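Blr6230 protein (PDB 5NGG) is a zinc-dependent metallo-beta-lactamase of subclass B3 that probably hydrolyses the amide bond of beta-lactam antibiotics. Local coordinates at residues L43-Y48 with M186-G191; R209-P214 with A285-A290. All blocks are in the same frame, centred on the assembly; numbering follows the deposited sequence.

Interaction 1 of 2, residues L43-Y48 with M186-G191; sequences LIDNIY and MTVKDG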
loop_
_atom_site.group_PDB
_atom_site.type_symbol
_atom_site.label_atom_id
_atom_site.label_comp_id
_atom_site.label_asym_id
_atom_site.label_seq_id
_atom_site.Cartn_x
_atom_site.Cartn_y
_atom_site.Cartn_z
ATOM N N LEU A 43 -15.235 3.853 4.024
ATOM C CA LEU A 43 -14.443 5.051 3.808
ATOM C C LEU A 43 -15.084 5.950 2.735
ATOM O O LEU A 43 -15.357 7.132 2.989
ATOM C CB LEU A 43 -12.996 4.620 3.520
ATOM C CG LEU A 43 -11.961 5.719 3.470
ATOM C CD1 LEU A 43 -10.561 5.144 3.777
ATOM C CD2 LEU A 43 -11.942 6.422 2.109
ATOM N N ILE A 44 -15.296 5.417 1.530
ATOM C CA ILE A 44 -16.047 6.129 0.481
ATOM C C ILE A 44 -16.630 5.080 -0.456
ATOM O O ILE A 44 -15.950 4.159 -0.865
ATOM C CB ILE A 44 -15.183 7.161 -0.283
ATOM C CG1 ILE A 44 -16.070 8.011 -1.206
ATOM C CG2 ILE A 44 -14.006 6.510 -1.034
ATOM C CD1 ILE A 44 -15.383 9.272 -1.718
ATOM N N ASP A 45 -17.923 5.198 -0.727
ATOM C CA ASP A 45 -18.629 4.328 -1.672
ATOM C C ASP A 45 -18.311 2.858 -1.315
ATOM O O ASP A 45 -18.626 2.429 -0.197
ATOM C CB ASP A 45 -18.295 4.738 -3.105
ATOM C CG ASP A 45 -19.238 4.157 -4.147
ATOM O OD1 ASP A 45 -20.235 3.468 -3.801
ATOM O OD2 ASP A 45 -18.963 4.405 -5.352
ATOM N N ASN A 46 -17.721 2.093 -2.236
ATOM C CA ASN A 46 -17.479 0.670 -2.042
ATOM C C ASN A 46 -16.090 0.330 -1.499
ATOM O O ASN A 46 -15.685 -0.817 -1.569
ATOM C CB ASN A 46 -17.784 -0.108 -3.324
ATOM C CG ASN A 46 -16.955 0.288 -4.521
ATOM O OD1 ASN A 46 -16.555 1.449 -4.675
ATOM N ND2 ASN A 46 -16.769 -0.666 -5.427
ATOM N N ILE A 47 -15.397 1.311 -0.922
ATOM C CA ILE A 47 -14.076 1.147 -0.307
ATOM C C ILE A 47 -14.236 1.174 1.216
ATOM O O ILE A 47 -14.742 2.162 1.770
ATOM C CB ILE A 47 -13.072 2.224 -0.747
ATOM C CG1 ILE A 47 -12.878 2.236 -2.261
ATOM C CG2 ILE A 47 -11.743 2.015 -0.021
ATOM C CD1 ILE A 47 -12.067 3.393 -2.777
ATOM N N TYR A 48 -13.751 0.109 1.858
ATOM C CA TYR A 48 -13.888 -0.081 3.303
ATOM C C TYR A 48 -12.489 -0.258 3.909
ATOM O O TYR A 48 -11.664 -1.009 3.372
ATOM C CB TYR A 48 -14.727 -1.328 3.637
ATOM C CG TYR A 48 -16.149 -1.260 3.119
ATOM C CD1 TYR A 48 -16.434 -1.446 1.769
ATOM C CD2 TYR A 48 -17.213 -0.960 3.977
ATOM C CE1 TYR A 48 -17.729 -1.340 1.283
ATOM C CE2 TYR A 48 -18.514 -0.868 3.497
ATOM C CZ TYR A 48 -18.766 -1.060 2.160
ATOM O OH TYR A 48 -20.057 -0.948 1.674
ATOM N N MET A 186 -8.932 4.058 -9.112
ATOM C CA MET A 186 -10.316 3.637 -9.394
ATOM C C MET A 186 -11.272 4.778 -9.167
ATOM O O MET A 186 -10.973 5.728 -8.458
ATOM C CB MET A 186 -10.761 2.419 -8.589
ATOM C CG MET A 186 -10.851 2.638 -7.094
ATOM S SD MET A 186 -11.552 1.219 -6.210
ATOM C CE MET A 186 -13.290 1.439 -6.571
ATOM N N THR A 187 -12.424 4.677 -9.821
ATOM C CA THR A 187 -13.463 5.674 -9.697
ATOM C C THR A 187 -14.509 5.204 -8.675
ATOM O O THR A 187 -14.929 4.028 -8.663
ATOM C CB THR A 187 -14.172 5.854 -11.044
ATOM O OG1 THR A 187 -13.180 6.149 -12.023
ATOM C CG2 THR A 187 -15.221 6.956 -11.011
ATOM N N VAL A 188 -14.953 6.158 -7.859
ATOM C CA VAL A 188 -16.077 5.959 -6.927
ATOM C C VAL A 188 -17.103 7.051 -7.160
ATOM O O VAL A 188 -16.824 8.040 -7.861
ATOM C CB VAL A 188 -15.628 5.954 -5.427
ATOM C CG1 VAL A 188 -14.670 4.799 -5.166
ATOM C CG2 VAL A 188 -15.014 7.287 -5.020
ATOM N N LYS A 189 -18.266 6.892 -6.540
ATOM C CA LYS A 189 -19.284 7.922 -6.524
ATOM C C LYS A 189 -19.262 8.656 -5.198
ATOM O O LYS A 189 -19.138 8.048 -4.125
ATOM C CB LYS A 189 -20.673 7.321 -6.683
ATOM C CG LYS A 189 -20.872 6.477 -7.916
ATOM C CD LYS A 189 -20.535 7.175 -9.214
ATOM C CE LYS A 189 -21.329 8.440 -9.423
ATOM N NZ LYS A 189 -21.221 8.934 -10.826
ATOM N N ASP A 190 -19.453 9.962 -5.294
ATOM C CA ASP A 190 -19.789 10.802 -4.173
ATOM C C ASP A 190 -21.077 11.511 -4.584
ATOM O O ASP A 190 -21.069 12.419 -5.435
ATOM C CB ASP A 190 -18.673 11.799 -3.936
ATOM C CG ASP A 190 -18.986 12.742 -2.828
ATOM O OD1 ASP A 190 -19.254 12.261 -1.711
ATOM O OD2 ASP A 190 -18.976 13.959 -3.075
ATOM N N GLY A 191 -22.201 11.066 -4.035
ATOM C CA GLY A 191 -23.508 11.453 -4.556
ATOM C C GLY A 191 -23.611 11.028 -6.020
ATOM O O GLY A 191 -23.381 9.857 -6.353
HETATM O O HOH W 1 -19.535 7.742 -1.496
HETATM O O HOH W 2 -16.585 2.115 -7.416
#

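Interaction 2 of 2, residues R209-P214 with A285-A290; sequences RLVGQP and AKQTAA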
loop_
_atom_site.group_PDB
_atom_site.type_symbol
_atom_site.label_atom_id
_atom_site.label_comp_id
_atom_site.label_asym_id
_atom_site.label_seq_id
_atom_site.Cartn_x
_atom_site.Cartn_y
_atom_site.Cartn_z
ATOM N N ARG A 209 18.437 1.481 0.991
ATOM C CA ARG A 209 19.750 2.082 0.754
ATOM C C ARG A 209 19.713 2.717 -0.642
ATOM O O ARG A 209 19.381 2.061 -1.627
ATOM C CB ARG A 209 20.824 1.000 0.810
ATOM C CG ARG A 209 20.924 0.316 2.164
ATOM C CD ARG A 209 22.191 -0.532 2.304
ATOM N NE ARG A 209 22.274 -1.497 1.208
ATOM C CZ ARG A 209 21.679 -2.696 1.172
ATOM N NH1 ARG A 209 21.058 -3.195 2.234
ATOM N NH2 ARG A 209 21.760 -3.435 0.065
ATOM N N LEU A 210 20.068 3.993 -0.696
ATOM C CA LEU A 210 20.030 4.783 -1.928
ATOM C C LEU A 210 21.350 4.859 -2.674
ATOM O O LEU A 210 21.347 5.066 -3.896
ATOM C CB LEU A 210 19.539 6.202 -1.594
ATOM C CG LEU A 210 18.168 6.283 -0.897
ATOM C CD1 LEU A 210 17.880 7.723 -0.533
ATOM C CD2 LEU A 210 17.061 5.707 -1.761
ATOM N N VAL A 211 22.446 4.727 -1.930
ATOM C CA VAL A 211 23.798 4.884 -2.437
ATOM C C VAL A 211 24.681 3.834 -1.775
ATOM O O VAL A 211 24.281 3.239 -0.762
ATOM C CB VAL A 211 24.349 6.299 -2.146
ATOM C CG1 VAL A 211 23.645 7.338 -3.017
ATOM C CG2 VAL A 211 24.227 6.662 -0.671
ATOM N N GLY A 212 25.879 3.636 -2.322
ATOM C CA GLY A 212 26.821 2.642 -1.807
ATOM C C GLY A 212 26.553 1.316 -2.470
ATOM O O GLY A 212 27.093 1.038 -3.541
ATOM N N GLN A 213 25.727 0.505 -1.809
ATOM C CA GLN A 213 25.181 -0.725 -2.374
ATOM C C GLN A 213 23.668 -0.519 -2.397
ATOM O O GLN A 213 22.962 -0.924 -1.464
ATOM C CB GLN A 213 25.572 -1.941 -1.525
ATOM C CG GLN A 213 27.065 -2.237 -1.505
ATOM N N PRO A 214 23.158 0.159 -3.436
ATOM C CA PRO A 214 21.739 0.483 -3.398
ATOM C C PRO A 214 20.853 -0.765 -3.318
ATOM O O PRO A 214 21.210 -1.834 -3.819
ATOM C CB PRO A 214 21.528 1.246 -4.707
ATOM C CG PRO A 214 22.883 1.819 -5.043
ATOM C CD PRO A 214 23.819 0.740 -4.617
ATOM N N ALA A 285 21.211 12.869 1.141
ATOM C CA ALA A 285 22.373 13.590 1.676
ATOM C C ALA A 285 22.958 12.871 2.883
ATOM O O ALA A 285 24.179 12.746 3.012
ATOM C CB ALA A 285 21.997 15.026 2.034
ATOM N N LYS A 286 22.096 12.381 3.757
ATOM C CA LYS A 286 22.553 11.681 4.951
ATOM C C LYS A 286 23.316 10.403 4.597
ATOM O O LYS A 286 24.399 10.116 5.137
ATOM C CB LYS A 286 21.356 11.350 5.842
ATOM C CG LYS A 286 21.685 10.541 7.090
ATOM C CD LYS A 286 20.429 10.311 7.915
ATOM C CE LYS A 286 20.675 9.326 9.050
ATOM N NZ LYS A 286 19.577 9.356 10.050
ATOM N N GLN A 287 22.729 9.603 3.714
ATOM C CA GLN A 287 23.378 8.353 3.309
ATOM C C GLN A 287 24.659 8.598 2.536
ATOM O O GLN A 287 25.613 7.842 2.676
ATOM C CB GLN A 287 22.412 7.512 2.479
ATOM C CG GLN A 287 21.218 7.003 3.267
ATOM C CD GLN A 287 20.412 5.971 2.513
ATOM O OE1 GLN A 287 20.912 5.357 1.548
ATOM N NE2 GLN A 287 19.158 5.764 2.945
ATOM N N THR A 288 24.684 9.647 1.716
ATOM C CA THR A 288 25.895 10.006 0.992
ATOM C C THR A 288 26.996 10.379 1.975
ATOM O O THR A 288 28.143 9.922 1.829
ATOM C CB THR A 288 25.605 11.144 0.005
ATOM O OG1 THR A 288 24.650 10.678 -0.956
ATOM C CG2 THR A 288 26.837 11.607 -0.743
ATOM N N ALA A 289 26.675 11.208 2.967
ATOM C CA ALA A 289 27.682 11.574 3.976
ATOM C C ALA A 289 28.177 10.352 4.757
ATOM O O ALA A 289 29.357 10.237 5.085
ATOM C CB ALA A 289 27.150 12.629 4.933
ATOM N N ALA A 290 27.272 9.429 5.050
ATOM C CA ALA A 290 27.628 8.210 5.800
ATOM C C ALA A 290 28.559 7.270 5.050
ATOM O O ALA A 290 29.247 6.481 5.680
ATOM C CB ALA A 290 26.384 7.464 6.240
#

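Interaction 1 of 2, residues L43-Y48 with M186-G191
The carboxylate of D45 presents the anti side of OD2 to the backbone N-H of K189, with OD2 2.8 Å from K189 N. The bond is nearly straight (172° at the hydrogen), but the donor stands 35° out of the carboxylate plane. D45 CG is anti to the backbone N (chi1 -165°), and the side chain runs alongside that of K189, whose CB approaches D45 OD2 to 3.6 Å. The lysine amine leads away to a salt bridge with D194. The second flat group, the amide of N46, brings OD1 toward M186 CE, tip to tip, and near V188 CG1. A water 2.8 Å from N46 OD1 donates to that oxygen and also to T187 O, while N46 ND2 is held by K61 O on the next strand of the first sheet. A second water donates to K189 O at 2.7 Å and accepts a weak bond from D45 N.

V188 offers one methyl to each of two isoleucines. I47 crosses it at about a right angle, CD1 lying 3.8 Å from V188 CG1, and I44 meets the other methyl, CD1 lying 3.9 Å from V188 CG2. M186, in one of its two modelled conformers, meets I47 tip to tip, SD being 4.1 Å from I47 CD1. V197 and F199 of strand 193-199 continue this apolar layer.

I44 to I47 form a type II' turn that joins strands 41-44 and 47-49 into a tight hairpin; L43 and I44 both face I47, a classic beta bulge. The hairpin lies at one margin of the first sheet and rests on strand 182-190 of the second, so the contact belongs to the interface between the two beta sheets of the alpha-beta/beta-alpha sandwich of the metallo-beta-lactamase fold.

Interaction 2 of 2, residues R209-P214 with A285-A290
V211 passes closest to the helix at T288, their CA atoms 6.5 Å apart, where an irregular loop runs beside a turn of helix 268-291. V211 itself is extended. G212 then turns the chain with a positive phi of 88° and a psi at which a CB would jam against the preceding carbonyl oxygen. The loop also braces itself: R209 NE donates to Q213 O over 2.8 Å, in the carbonyl plane, and R209 NH2 adds a weak second bond to the same oxygen while also reaching G138 O.

Q287 carries the polar part of the contact. Its chain is extended beyond CG, and OE1 takes the backbone N-H of L210 at 2.8 Å from L210 N, on a lone pair in the amide plane and almost straight at 175°. The other end of the amide, NE2, donates to N208 O, so one glutamine grips the loop on both sides of R209. The side chain of L210 crosses that of Q287 at about a right angle, with L210 CB 3.5 Å from Q287 OE1, and its apolar end packs on F280 and L284 of the same helix and on V220 and Y223 of helix 219-232. Beside it, V211 CG2 sits 3.7 Å from Q287 CB and 4.0 Å from T288 OG1, a hydroxyl bonded to L284 O within the helix.

Across the two segments the chemistry is therefore neutral: an amide reads main-chain groups of the loop, and valine methyls lie against the helix surface. With OE1 accepting from L210 and NE2 donating to N208 O just before the segment, the two bonds set which way round the amide lies.

In the fold
From the N terminus, the hairpin at 43-48 is met early, and interaction 1 closes when strand 182-190 returns to it after 137 intervening residues. Inside that span lie most strands of the first sheet and the ligands H101, H103, D105, H106 and H177 of the two active-site zinc ions. Only afterwards does interaction 2 open, and its 70-residue span, mostly helix, holds helix 219-232 and H242 of one of those sites before the long C-terminal helix 268-291 reaches loop 209-214. The two loops follow in series, neither nested nor crossed. Their centres are 41 Å apart on opposite sides of the chain's centre: interaction 1 joins sheet to sheet, interaction 2 a loop to the last helix.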